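Local coordinates for Mlr7391 protein (Mesorhizobium loti, PDB 3HK4) that is of unknown function but adopts an NTF2-like, SnoaL-type fold and may act as a polyketide cyclase-like lyase, at residues 29-33 against 97-101. Sequence-based numbering, arbitrary orientation.
Sequences FTELL and FALRF
Phe29, Thr30 and Leu33 rest on Phe97, Leu99 and Phe101 where helix 22-34 packs over strand 96-107, a helix-on-sheet layer of the cone-like NTF2 fold. The two segments run nearly parallel, 18° apart, and their axes approach to 10.9 Å, a gap bridged mainly by apolar side chains. Phe29 and Phe97 cross at about a right angle: CZ of Phe97 reaches CD2 of Phe29 at 3.5 Å, and the ring planes are inclined at 68°, an oblique pair that is neither a stack nor edge-to-face. The Phe29 ring, swung away from its own backbone N, reaches out toward the strand. Tyr122 of strand 114-125 stacks on Phe97 and meets Phe29 edge-to-face, joining both rings in one aromatic group. Leu99, between Phe97 and Phe101, suits its place because its two methyls can serve different neighbours. CD1 approaches the edge of the Phe29 ring and lies 3.8 Å from Leu33 CD1, whereas the Leu99 and Thr30 side chains slide past each other in opposite directions, Leu99 CD2 coming 3.3 Å from Thr30 OG1. Thr30 can be buried here because OG1, placed beside its own backbone N (chi1 -57°), hydrogen-bonds to the carbonyl of Ala26 one turn earlier, while CG2 adds an apolar surface. Farther along, Leu33 crosses Phe101, its CD1 lying in the plane of that ring, at the edge, 3.9 Å from CE1.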
loop_
_atom_site.group_PDB
_atom_site.type_symbol
_atom_site.label_atom_id
_atom_site.label_comp_id
_atom_site.label_asym_id
_atom_site.label_seq_id
_atom_site.Cartn_x
_atom_site.Cartn_y
_atom_site.Cartn_z
ATOM N N PHE A 29 3.694 -22.593 7.252
ATOM C CA PHE A 29 3.178 -21.248 6.913
ATOM C C PHE A 29 1.856 -20.986 7.605
ATOM O O PHE A 29 1.661 -19.931 8.183
ATOM C CB PHE A 29 3.055 -21.172 5.388
ATOM C CG PHE A 29 2.585 -19.863 4.856
ATOM C CD1 PHE A 29 3.461 -18.877 4.571
ATOM C CD2 PHE A 29 1.249 -19.667 4.556
ATOM C CE1 PHE A 29 2.995 -17.655 4.041
ATOM C CE2 PHE A 29 0.785 -18.467 4.046
ATOM C CZ PHE A 29 1.682 -17.472 3.777
ATOM N N THR A 30 0.971 -21.972 7.586
ATOM C CA THR A 30 -0.358 -21.833 8.222
ATOM C C THR A 30 -0.229 -21.669 9.723
ATOM O O THR A 30 -0.892 -20.826 10.311
ATOM C CB THR A 30 -1.264 -23.030 7.871
ATOM O OG1 THR A 30 -1.351 -23.092 6.445
ATOM C CG2 THR A 30 -2.678 -22.867 8.498
ATOM N N GLU A 31 0.616 -22.473 10.341
ATOM C CA GLU A 31 0.805 -22.392 11.773
ATOM C C GLU A 31 1.363 -21.028 12.154
ATOM O O GLU A 31 0.966 -20.431 13.143
ATOM C CB GLU A 31 1.714 -23.536 12.254
ATOM C CG GLU A 31 1.020 -24.904 12.224
ATOM C CD GLU A 31 1.951 -26.091 12.563
ATOM O OE1 GLU A 31 3.139 -25.881 12.923
ATOM O OE2 GLU A 31 1.485 -27.252 12.451
ATOM N N LEU A 32 2.325 -20.544 11.377
ATOM C CA LEU A 32 2.863 -19.238 11.616
ATOM C C LEU A 32 1.793 -18.154 11.511
ATOM O O LEU A 32 1.696 -17.256 12.393
ATOM C CB LEU A 32 4.071 -18.982 10.664
ATOM C CG LEU A 32 5.351 -19.713 10.973
ATOM C CD1 LEU A 32 6.366 -19.590 9.765
ATOM C CD2 LEU A 32 5.979 -19.185 12.226
ATOM N N LEU A 33 0.943 -18.229 10.502
ATOM C CA LEU A 33 -0.157 -17.222 10.398
ATOM C C LEU A 33 -1.100 -17.339 11.579
ATOM O O LEU A 33 -1.449 -16.300 12.196
ATOM C CB LEU A 33 -0.960 -17.330 9.106
ATOM C CG LEU A 33 -0.214 -17.129 7.776
ATOM C CD1 LEU A 33 -1.233 -17.043 6.613
ATOM C CD2 LEU A 33 0.725 -15.966 7.767
ATOM N N PHE A 97 -1.608 -24.285 -2.249
ATOM C CA PHE A 97 -2.462 -24.454 -1.086
ATOM C C PHE A 97 -3.327 -23.211 -0.871
ATOM O O PHE A 97 -3.007 -22.130 -1.314
ATOM C CB PHE A 97 -1.699 -24.823 0.161
ATOM C CG PHE A 97 -0.834 -23.729 0.724
ATOM C CD1 PHE A 97 0.462 -23.592 0.294
ATOM C CD2 PHE A 97 -1.293 -22.880 1.709
ATOM C CE1 PHE A 97 1.281 -22.607 0.821
ATOM C CE2 PHE A 97 -0.491 -21.919 2.243
ATOM C CZ PHE A 97 0.825 -21.787 1.785
ATOM N N ALA A 98 -4.479 -23.457 -0.259
ATOM C CA ALA A 98 -5.476 -22.476 0.036
ATOM C C ALA A 98 -5.735 -22.425 1.508
ATOM O O ALA A 98 -5.660 -23.468 2.209
ATOM C CB ALA A 98 -6.844 -22.853 -0.712
ATOM N N LEU A 99 -6.064 -21.230 1.973
ATOM C CA LEU A 99 -6.452 -20.970 3.346
ATOM C C LEU A 99 -7.723 -20.146 3.332
ATOM O O LEU A 99 -7.980 -19.383 2.418
ATOM C CB LEU A 99 -5.377 -20.173 4.097
ATOM C CG LEU A 99 -4.032 -20.847 4.296
ATOM C CD1 LEU A 99 -2.977 -19.866 4.859
ATOM C CD2 LEU A 99 -4.249 -22.024 5.217
ATOM N N ARG A 100 -8.529 -20.308 4.346
ATOM C CA ARG A 100 -9.747 -19.523 4.469
ATOM C C ARG A 100 -9.584 -18.681 5.744
ATOM O O ARG A 100 -9.262 -19.208 6.796
ATOM C CB ARG A 100 -10.968 -20.431 4.499
ATOM C CG ARG A 100 -12.340 -19.677 4.417
ATOM C CD ARG A 100 -12.827 -19.311 5.785
ATOM N NE ARG A 100 -14.197 -18.841 5.786
ATOM C CZ ARG A 100 -15.272 -19.623 5.654
ATOM N NH1 ARG A 100 -15.174 -20.945 5.474
ATOM N NH2 ARG A 100 -16.474 -19.062 5.691
ATOM N N PHE A 101 -9.761 -17.373 5.586
ATOM C CA PHE A 101 -9.576 -16.373 6.624
ATOM C C PHE A 101 -10.925 -15.792 6.915
ATOM O O PHE A 101 -11.604 -15.397 5.988
ATOM C CB PHE A 101 -8.705 -15.258 6.113
ATOM C CG PHE A 101 -7.333 -15.699 5.678
ATOM C CD1 PHE A 101 -6.329 -15.877 6.610
ATOM C CD2 PHE A 101 -7.037 -15.875 4.348
ATOM C CE1 PHE A 101 -5.058 -16.242 6.235
ATOM C CE2 PHE A 101 -5.789 -16.259 3.942
ATOM C CZ PHE A 101 -4.771 -16.432 4.881
#